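Local coordinates for LPXTG cell wall surface protein (Streptococcus gordonii, PDB 4IGB), which is anchored to the cell wall and probably acts as an adhesin, this chain being the N-terminal part with its N1 and N2 domains, at residues B[24-29]-B[325-330]; B[176-181]-B[190-195]; B[311-316]-B[341-346]. All blocks are in the same frame, centred on the assembly; numbering follows the deposited sequence.

Overall arrangement
From the N terminus, the chain first runs through the loop 24-29, which waits for its partner until 325-330. Contact 1 therefore closes a very long loop and ties the N-terminal domain to the N2 domain. Contact 2 is nested inside that loop. It closes a short loop of eight intervening residues and joins strand 170-182 to 190-195, which holds the short strand 193-194. The two contacts touch, I28 packing on V193 and L26 on K195. Contact 3 lies in the N2 domain, where 311-316 and 341-346 bracket 325-330, so contacts 1 and 3 cross along the chain. Their centres are about 33 Å apart. Contact 2 closes before contact 3 opens, with centres about 35 Å apart.

Contact 1 of 3, residues B[24-29]-B[325-330]; sequences STLDIR and DILAAP
D27 and D325 bring two carboxylates together, with D27 OD2 3.5 Å from D325 OD1. The two acids lie alongside each other, heads in the same direction. Their carboxylate planes are turned 45° against each other. This puts two like charges close together, which the neighbouring lysines probably offset. K324 makes a salt bridge to D27 OD2, and K289 makes one to D27 OD1. These lysines probably favour the charged form of D27. The other oxygen of D325, OD2, accepts a hydrogen bond from the backbone N of V321. D27 CG is anti to the backbone N (chi1 -167°), and this turns the carboxylate to D325.

The contact is a domain junction. Loop 24-29 belongs to the N-terminal domain, while 325-330 is part of the loop between strands 310-317 and 333-338 of the N2 domain. Backbone hydrogen bonds of D27 with K324 and of D325 with K289 bind the same junction.

Apolar contact comes from the leucines. L26 and L327 cross obliquely, and one methyl of each does the touching, L26 CD2 lying 3.9 Å from L327 CD2. L327 also packs on A261 and R263 of strand 261-264. I28 adds a methyl-to-carbonyl contact, its CG2 standing 3.8 Å from D325 O. The same side chain rests on Y286 of strand 280-287.

Contact 2 of 3, residues B[176-181]-B[190-195]; sequences VTAEIR and LKLVMK. With SO4 (sulfate ion), chain J.
I180 reaches from strand 170-182 to the backbone and side chains of 190-192. From CB, which points toward that segment, the side chain forks. The short branch, CG2, faces L192, with I180 CG2 4.3 Å from L192 CD1. On the long branch, chi1 of 48° tucks CG1 over the backbone, and the extended chi2 of 175° then sends CD1 across. There I180 CD1 meets L190 CB at 3.6 Å. I180 CD1 also lies 4.0 Å from L190 CD1 and 4.1 Å from L192 CA. The I180 and L190 side chains cross at about a right angle.

Two residues earlier, A178 packs on L192. L192 CD2 lies 3.7 Å from A178 O and 4.1 Å from A178 CB. L192 also packs on M269, and I180 on F31, V105 and I287. This is face packing within the N-terminal domain: strand 170-182 of the eight-stranded antiparallel sheet is covered by L190 and L192, just before V193 of strand 193-194, an outer strand of the five-stranded mixed sheet.

K195 NZ bonds to N255 OD1 and makes only a weak hydrogen bond to a sulfate, probably from the crystallisation liquor, that Y286 OH also binds. The four touching residues are buried and meet through aliphatic carbons and one carbonyl oxygen, so what passes between the two segments is van der Waals packing; strand 170-182 has its backbone bonds to its sheet neighbours.

Contact 3 of 3, residues B[311-316]-B[341-346]; sequences VTYKAT and ERLDYK
L343 wedges its two methyls against V311 and Y313 of strand 310-317. CD1 goes to Y313 and V311. CD2 meets V311; within the two segments it reaches no atom of Y313 closely. The CB of L343 is already directed toward the other strand, and chi1 of -67° with an extended chi2 of 178° carries the methyl fork on to V311 and Y313.

Y313 and L343 approach from opposite directions. The tyrosine ring is met at its edge, and L343 CD1 lies near the ring plane, by the hydroxyl end. L343 CD1 is 3.4 Å from Y313 OH and 3.8 Å from Y313 CE2. This is a methyl at a ring edge, not a CH-pi contact over the face. Y313 CB also points toward the other segment. The Y313 side chain also packs on V298 of strand 295-304 and on I409 and N411 of strand 409-417.

V311 meets L343 at an oblique angle. Both branches take part. V311 CG2 is 3.7 Å from L343 CD2, and V311 CG1 is 3.8 Å from L343 CD2 as well. V311 CG2 also lies 3.8 Å from L343 CD1, so it touches both ends of the leucine fork.

Strands 310-317 and 343-352 are not direct partners in the sheet. Each pairs antiparallel with strand 389-397, and L343 packs on T395 and T397 of that strand. The contact thus reaches across the strand between them, in the N2 domain, which belongs to the adhesin clan.

All three touching residues are buried. Dispersion and the exclusion of water therefore account for the contact, with the phenol oxygen of Y313 as the one polar atom set against the leucine methyl.

Contact 1 of 3, residues B[24-29]-B[325-330]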
loop_
_atom_site.group_PDB
_atom_site.type_symbol
_atom_site.label_atom_id
_atom_site.label_comp_id
_atom_site.label_asym_id
_atom_site.label_seq_id
_atom_site.Cartn_x
_atom_site.Cartn_y
_atom_site.Cartn_z
ATOM N N SER B 24 -9.715 -9.795 7.334
ATOM C CA SER B 24 -8.875 -9.941 8.525
ATOM C C SER B 24 -7.807 -11.022 8.388
ATOM O O SER B 24 -6.862 -11.055 9.169
ATOM C CB SER B 24 -9.724 -10.246 9.762
ATOM O OG SER B 24 -10.140 -11.603 9.737
ATOM N N THR B 25 -7.948 -11.909 7.409
ATOM C CA THR B 25 -6.960 -12.971 7.231
ATOM C C THR B 25 -6.160 -12.859 5.916
ATOM O O THR B 25 -5.520 -13.821 5.471
ATOM C CB THR B 25 -7.586 -14.387 7.373
ATOM O OG1 THR B 25 -8.667 -14.539 6.443
ATOM C CG2 THR B 25 -8.106 -14.607 8.799
ATOM N N LEU B 26 -6.193 -11.678 5.312
ATOM C CA LEU B 26 -5.343 -11.380 4.160
ATOM C C LEU B 26 -3.896 -11.700 4.509
ATOM O O LEU B 26 -3.467 -11.496 5.636
ATOM C CB LEU B 26 -5.450 -9.897 3.802
ATOM C CG LEU B 26 -6.378 -9.406 2.691
ATOM C CD1 LEU B 26 -7.475 -10.379 2.387
ATOM C CD2 LEU B 26 -6.930 -8.024 3.040
ATOM N N ASP B 27 -3.144 -12.200 3.542
ATOM C CA ASP B 27 -1.729 -12.464 3.750
ATOM C C ASP B 27 -0.864 -11.373 3.115
ATOM O O ASP B 27 0.215 -11.645 2.592
ATOM C CB ASP B 27 -1.367 -13.827 3.154
ATOM C CG ASP B 27 -0.001 -14.312 3.586
ATOM O OD1 ASP B 27 0.515 -13.807 4.607
ATOM O OD2 ASP B 27 0.554 -15.210 2.911
ATOM N N ILE B 28 -1.332 -10.134 3.135
ATOM C CA ILE B 28 -0.538 -9.077 2.518
ATOM C C ILE B 28 0.641 -8.719 3.422
ATOM O O ILE B 28 0.682 -9.106 4.590
ATOM C CB ILE B 28 -1.382 -7.847 2.168
ATOM C CG1 ILE B 28 -2.054 -7.294 3.417
ATOM C CG2 ILE B 28 -2.405 -8.216 1.104
ATOM C CD1 ILE B 28 -2.957 -6.129 3.159
ATOM N N ARG B 29 1.626 -8.014 2.879
ATOM C CA ARG B 29 2.753 -7.621 3.705
ATOM C C ARG B 29 2.484 -6.316 4.421
ATOM O O ARG B 29 2.175 -5.310 3.787
ATOM C CB ARG B 29 4.011 -7.456 2.874
ATOM C CG ARG B 29 5.154 -6.955 3.720
ATOM C CD ARG B 29 6.461 -7.077 2.995
ATOM N NE ARG B 29 7.560 -6.887 3.931
ATOM C CZ ARG B 29 8.818 -7.205 3.667
ATOM N NH1 ARG B 29 9.128 -7.748 2.489
ATOM N NH2 ARG B 29 9.753 -6.991 4.588
ATOM N N ASP B 325 -2.762 -13.586 -1.026
ATOM C CA ASP B 325 -1.573 -12.808 -1.363
ATOM C C ASP B 325 -1.937 -11.479 -2.009
ATOM O O ASP B 325 -1.276 -10.472 -1.770
ATOM C CB ASP B 325 -0.700 -13.585 -2.339
ATOM C CG ASP B 325 -0.249 -14.911 -1.776
ATOM O OD1 ASP B 325 0.108 -14.940 -0.584
ATOM O OD2 ASP B 325 -0.254 -15.911 -2.522
ATOM N N ILE B 326 -2.958 -11.509 -2.860
ATOM C CA ILE B 326 -3.493 -10.317 -3.525
ATOM C C ILE B 326 -4.969 -10.171 -3.156
ATOM O O ILE B 326 -5.619 -11.157 -2.783
ATOM C CB ILE B 326 -3.350 -10.396 -5.060
ATOM C CG1 ILE B 326 -3.974 -11.698 -5.581
ATOM C CG2 ILE B 326 -1.869 -10.318 -5.463
ATOM C CD1 ILE B 326 -3.967 -11.839 -7.094
ATOM N N LEU B 327 -5.496 -8.952 -3.271
ATOM C CA LEU B 327 -6.817 -8.632 -2.734
ATOM C C LEU B 327 -7.959 -9.382 -3.411
ATOM O O LEU B 327 -9.002 -9.622 -2.793
ATOM C CB LEU B 327 -7.087 -7.131 -2.819
ATOM C CG LEU B 327 -6.162 -6.226 -2.009
ATOM C CD1 LEU B 327 -6.509 -4.781 -2.283
ATOM C CD2 LEU B 327 -6.269 -6.533 -0.520
ATOM N N ALA B 328 -7.778 -9.729 -4.682
ATOM C CA ALA B 328 -8.823 -10.424 -5.431
ATOM C C ALA B 328 -8.262 -11.025 -6.701
ATOM O O ALA B 328 -7.133 -10.718 -7.100
ATOM C CB ALA B 328 -9.961 -9.482 -5.761
ATOM N N ALA B 329 -9.065 -11.873 -7.337
ATOM C CA ALA B 329 -8.647 -12.551 -8.545
ATOM C C ALA B 329 -8.212 -11.529 -9.584
ATOM O O ALA B 329 -8.855 -10.501 -9.758
ATOM C CB ALA B 329 -9.775 -13.440 -9.081
ATOM N N PRO B 330 -7.107 -11.812 -10.278
ATOM C CA PRO B 330 -6.556 -10.853 -11.239
ATOM C C PRO B 330 -7.384 -10.794 -12.507
ATOM O O PRO B 330 -8.043 -11.768 -12.871
ATOM C CB PRO B 330 -5.176 -11.427 -11.550
ATOM C CG PRO B 330 -5.325 -12.905 -11.326
ATOM C CD PRO B 330 -6.317 -13.052 -10.200
#

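Contact 2 of 3, residues B[176-181]-B[190-195]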
loop_
_atom_site.group_PDB
_atom_site.type_symbol
_atom_site.label_atom_id
_atom_site.label_comp_id
_atom_site.label_asym_id
_atom_site.label_seq_id
_atom_site.Cartn_x
_atom_site.Cartn_y
_atom_site.Cartn_z
ATOM N N VAL B 176 -3.810 13.523 4.462
ATOM C CA VAL B 176 -2.523 12.872 4.617
ATOM C C VAL B 176 -2.116 12.148 3.342
ATOM O O VAL B 176 -2.947 11.581 2.627
ATOM C CB VAL B 176 -2.566 11.839 5.766
ATOM C CG1 VAL B 176 -1.181 11.353 6.090
ATOM C CG2 VAL B 176 -3.244 12.431 7.034
ATOM N N THR B 177 -0.827 12.160 3.053
ATOM C CA THR B 177 -0.326 11.431 1.908
ATOM C C THR B 177 0.709 10.431 2.404
ATOM O O THR B 177 1.665 10.802 3.083
ATOM C CB THR B 177 0.287 12.386 0.885
ATOM O OG1 THR B 177 -0.722 13.290 0.436
ATOM C CG2 THR B 177 0.880 11.616 -0.322
ATOM N N ALA B 178 0.486 9.155 2.098
ATOM C CA ALA B 178 1.435 8.117 2.427
ATOM C C ALA B 178 2.064 7.655 1.132
ATOM O O ALA B 178 1.403 7.585 0.093
ATOM C CB ALA B 178 0.739 6.949 3.125
ATOM N N GLU B 179 3.345 7.329 1.195
ATOM C CA GLU B 179 4.068 6.905 0.010
ATOM C C GLU B 179 5.165 5.950 0.414
ATOM O O GLU B 179 5.844 6.165 1.418
ATOM C CB GLU B 179 4.676 8.111 -0.725
ATOM C CG GLU B 179 5.421 7.728 -2.000
ATOM C CD GLU B 179 6.255 8.871 -2.573
ATOM O OE1 GLU B 179 5.900 10.041 -2.383
ATOM O OE2 GLU B 179 7.285 8.597 -3.211
ATOM N N ILE B 180 5.329 4.891 -0.370
ATOM C CA ILE B 180 6.451 3.974 -0.212
ATOM C C ILE B 180 7.395 4.153 -1.398
ATOM O O ILE B 180 6.959 4.457 -2.503
ATOM C CB ILE B 180 5.995 2.514 -0.109
ATOM C CG1 ILE B 180 4.990 2.170 -1.223
ATOM C CG2 ILE B 180 5.365 2.285 1.250
ATOM C CD1 ILE B 180 4.585 0.670 -1.263
ATOM N N ARG B 181 8.685 3.944 -1.161
ATOM C CA ARG B 181 9.718 4.357 -2.103
ATOM C C ARG B 181 10.930 3.456 -1.920
ATOM O O ARG B 181 11.343 3.215 -0.789
ATOM C CB ARG B 181 10.106 5.798 -1.738
ATOM C CG ARG B 181 10.654 6.639 -2.835
ATOM C CD ARG B 181 11.052 8.025 -2.299
ATOM N NE ARG B 181 9.921 8.930 -2.082
ATOM C CZ ARG B 181 10.045 10.144 -1.545
ATOM N NH1 ARG B 181 11.244 10.588 -1.168
ATOM N NH2 ARG B 181 8.986 10.916 -1.380
ATOM N N LEU B 190 5.938 -0.743 -6.657
ATOM C CA LEU B 190 5.024 -1.214 -5.613
ATOM C C LEU B 190 3.723 -0.438 -5.606
ATOM O O LEU B 190 3.713 0.775 -5.804
ATOM C CB LEU B 190 5.682 -1.108 -4.241
ATOM C CG LEU B 190 7.029 -1.819 -4.089
ATOM C CD1 LEU B 190 7.616 -1.577 -2.712
ATOM C CD2 LEU B 190 6.885 -3.325 -4.369
ATOM N N LYS B 191 2.621 -1.142 -5.364
ATOM C CA LYS B 191 1.310 -0.505 -5.296
ATOM C C LYS B 191 0.837 -0.448 -3.852
ATOM O O LYS B 191 0.495 -1.469 -3.242
ATOM C CB LYS B 191 0.301 -1.234 -6.193
ATOM C CG LYS B 191 0.723 -1.267 -7.668
ATOM C CD LYS B 191 0.928 0.128 -8.253
ATOM C CE LYS B 191 1.636 0.022 -9.602
ATOM N NZ LYS B 191 2.077 1.348 -10.126
ATOM N N LEU B 192 0.815 0.757 -3.303
ATOM C CA LEU B 192 0.520 0.920 -1.895
ATOM C C LEU B 192 -0.855 0.374 -1.574
ATOM O O LEU B 192 -1.815 0.684 -2.250
ATOM C CB LEU B 192 0.559 2.394 -1.508
ATOM C CG LEU B 192 0.145 2.638 -0.066
ATOM C CD1 LEU B 192 1.130 1.966 0.900
ATOM C CD2 LEU B 192 0.036 4.147 0.209
ATOM N N VAL B 193 -0.946 -0.413 -0.513
ATOM C CA VAL B 193 -2.239 -0.860 -0.018
ATOM C C VAL B 193 -2.525 -0.293 1.365
ATOM O O VAL B 193 -1.639 -0.217 2.225
ATOM C CB VAL B 193 -2.339 -2.399 0.010
ATOM C CG1 VAL B 193 -3.590 -2.859 0.766
ATOM C CG2 VAL B 193 -2.315 -2.940 -1.405
ATOM N N MET B 194 -3.763 0.139 1.561
ATOM C CA MET B 194 -4.220 0.556 2.875
ATOM C C MET B 194 -5.440 -0.264 3.276
ATOM O O MET B 194 -6.231 -0.676 2.425
ATOM C CB MET B 194 -4.538 2.041 2.897
ATOM C CG MET B 194 -3.281 2.933 2.860
ATOM S SD MET B 194 -3.612 4.663 3.279
ATOM C CE MET B 194 -3.835 4.539 5.055
ATOM N N LYS B 195 -5.589 -0.504 4.570
ATOM C CA LYS B 195 -6.716 -1.292 5.054
ATOM C C LYS B 195 -7.331 -0.659 6.302
ATOM O O LYS B 195 -7.042 -1.071 7.418
ATOM C CB LYS B 195 -6.272 -2.727 5.331
ATOM C CG LYS B 195 -7.401 -3.642 5.825
ATOM C CD LYS B 195 -6.901 -5.059 6.064
ATOM C CE LYS B 195 -5.871 -5.118 7.166
ATOM N NZ LYS B 195 -6.434 -4.659 8.445
HETATM S S SO4 J . -3.139 -6.435 10.211
HETATM O O1 SO4 J . -4.523 -6.888 10.319
HETATM O O2 SO4 J . -3.114 -4.991 10.053
HETATM O O3 SO4 J . -2.519 -7.081 9.056
HETATM O O4 SO4 J . -2.411 -6.769 11.436
#

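Contact 3 of 3, residues B[311-316]-B[341-346]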
loop_
_atom_site.group_PDB
_atom_site.type_symbol
_atom_site.label_atom_id
_atom_site.label_comp_id
_atom_site.label_asym_id
_atom_site.label_seq_id
_atom_site.Cartn_x
_atom_site.Cartn_y
_atom_site.Cartn_z
ATOM N N VAL B 311 21.153 -19.118 -26.626
ATOM C CA VAL B 311 21.028 -18.839 -25.207
ATOM C C VAL B 311 19.553 -19.001 -24.857
ATOM O O VAL B 311 18.671 -18.463 -25.532
ATOM C CB VAL B 311 21.603 -17.457 -24.786
ATOM C CG1 VAL B 311 22.720 -17.011 -25.732
ATOM C CG2 VAL B 311 20.518 -16.416 -24.718
ATOM N N THR B 312 19.297 -19.788 -23.819
ATOM C CA THR B 312 17.949 -20.201 -23.489
ATOM C C THR B 312 17.607 -19.743 -22.091
ATOM O O THR B 312 18.354 -20.009 -21.151
ATOM C CB THR B 312 17.832 -21.738 -23.554
ATOM O OG1 THR B 312 18.282 -22.183 -24.835
ATOM C CG2 THR B 312 16.394 -22.186 -23.343
ATOM N N TYR B 313 16.470 -19.070 -21.957
ATOM C CA TYR B 313 16.029 -18.556 -20.675
ATOM C C TYR B 313 14.850 -19.360 -20.141
ATOM O O TYR B 313 13.867 -19.568 -20.839
ATOM C CB TYR B 313 15.639 -17.081 -20.803
ATOM C CG TYR B 313 16.801 -16.160 -21.164
ATOM C CD1 TYR B 313 17.786 -15.853 -20.231
ATOM C CD2 TYR B 313 16.903 -15.596 -22.427
ATOM C CE1 TYR B 313 18.848 -15.014 -20.546
ATOM C CE2 TYR B 313 17.970 -14.746 -22.757
ATOM C CZ TYR B 313 18.932 -14.462 -21.810
ATOM O OH TYR B 313 19.983 -13.628 -22.116
ATOM N N LYS B 314 14.960 -19.820 -18.901
ATOM C CA LYS B 314 13.859 -20.506 -18.249
ATOM C C LYS B 314 13.368 -19.639 -17.113
ATOM O O LYS B 314 14.124 -19.308 -16.197
ATOM C CB LYS B 314 14.300 -21.864 -17.706
ATOM C CG LYS B 314 13.159 -22.720 -17.156
ATOM C CD LYS B 314 13.695 -24.061 -16.626
ATOM C CE LYS B 314 12.594 -24.922 -16.009
ATOM N NZ LYS B 314 13.147 -26.124 -15.309
ATOM N N ALA B 315 12.099 -19.267 -17.178
ATOM C CA ALA B 315 11.515 -18.446 -16.131
ATOM C C ALA B 315 10.354 -19.156 -15.464
ATOM O O ALA B 315 9.426 -19.628 -16.126
ATOM C CB ALA B 315 11.063 -17.106 -16.691
ATOM N N THR B 316 10.406 -19.212 -14.143
ATOM C CA THR B 316 9.359 -19.857 -13.367
ATOM C C THR B 316 8.584 -18.825 -12.569
ATOM O O THR B 316 9.149 -18.119 -11.733
ATOM C CB THR B 316 9.976 -20.859 -12.417
ATOM O OG1 THR B 316 10.737 -21.800 -13.183
ATOM C CG2 THR B 316 8.895 -21.569 -11.602
ATOM N N GLU B 341 20.191 -6.614 -27.182
ATOM C CA GLU B 341 20.189 -6.401 -28.636
ATOM C C GLU B 341 21.093 -7.362 -29.403
ATOM O O GLU B 341 20.941 -7.531 -30.616
ATOM C CB GLU B 341 20.560 -4.947 -28.968
ATOM C CG GLU B 341 19.389 -4.000 -28.738
ATOM C CD GLU B 341 19.785 -2.535 -28.710
ATOM O OE1 GLU B 341 21.001 -2.240 -28.776
ATOM O OE2 GLU B 341 18.871 -1.683 -28.615
ATOM N N ARG B 342 22.029 -7.986 -28.695
ATOM C CA ARG B 342 22.928 -8.958 -29.308
ATOM C C ARG B 342 22.270 -10.330 -29.473
ATOM O O ARG B 342 22.915 -11.285 -29.925
ATOM C CB ARG B 342 24.216 -9.073 -28.491
ATOM C CG ARG B 342 25.044 -7.798 -28.530
ATOM C CD ARG B 342 26.129 -7.822 -27.488
ATOM N NE ARG B 342 25.607 -7.668 -26.134
ATOM C CZ ARG B 342 26.383 -7.584 -25.065
ATOM N NH1 ARG B 342 27.698 -7.653 -25.212
ATOM N NH2 ARG B 342 25.856 -7.431 -23.860
ATOM N N LEU B 343 20.991 -10.419 -29.105
ATOM C CA LEU B 343 20.241 -11.664 -29.210
ATOM C C LEU B 343 19.074 -11.534 -30.172
ATOM O O LEU B 343 18.402 -10.502 -30.206
ATOM C CB LEU B 343 19.687 -12.074 -27.844
ATOM C CG LEU B 343 20.630 -12.498 -26.718
ATOM C CD1 LEU B 343 19.798 -12.793 -25.454
ATOM C CD2 LEU B 343 21.493 -13.707 -27.104
ATOM N N ASP B 344 18.832 -12.584 -30.948
ATOM C CA ASP B 344 17.583 -12.708 -31.686
ATOM C C ASP B 344 16.633 -13.666 -30.949
ATOM O O ASP B 344 17.001 -14.804 -30.641
ATOM C CB ASP B 344 17.832 -13.256 -33.092
ATOM C CG ASP B 344 18.655 -12.315 -33.960
ATOM O OD1 ASP B 344 18.636 -11.087 -33.704
ATOM O OD2 ASP B 344 19.322 -12.816 -34.895
ATOM N N TYR B 345 15.413 -13.212 -30.691
ATOM C CA TYR B 345 14.375 -14.070 -30.137
ATOM C C TYR B 345 13.940 -15.107 -31.166
ATOM O O TYR B 345 13.593 -14.757 -32.289
ATOM C CB TYR B 345 13.166 -13.238 -29.707
ATOM C CG TYR B 345 11.916 -14.062 -29.446
ATOM C CD1 TYR B 345 11.805 -14.852 -28.305
ATOM C CD2 TYR B 345 10.856 -14.057 -30.346
ATOM C CE1 TYR B 345 10.666 -15.617 -28.067
ATOM C CE2 TYR B 345 9.716 -14.813 -30.119
ATOM C CZ TYR B 345 9.625 -15.590 -28.975
ATOM O OH TYR B 345 8.494 -16.342 -28.748
ATOM N N LYS B 346 13.940 -16.378 -30.779
ATOM C CA LYS B 346 13.528 -17.449 -31.693
ATOM C C LYS B 346 12.095 -17.939 -31.462
ATOM O O LYS B 346 11.259 -17.867 -32.363
ATOM C CB LYS B 346 14.519 -18.615 -31.643
ATOM C CG LYS B 346 15.864 -18.257 -32.248
ATOM C CD LYS B 346 16.937 -19.265 -31.873
ATOM C CE LYS B 346 16.646 -20.677 -32.380
ATOM N NZ LYS B 346 17.839 -21.538 -32.147
#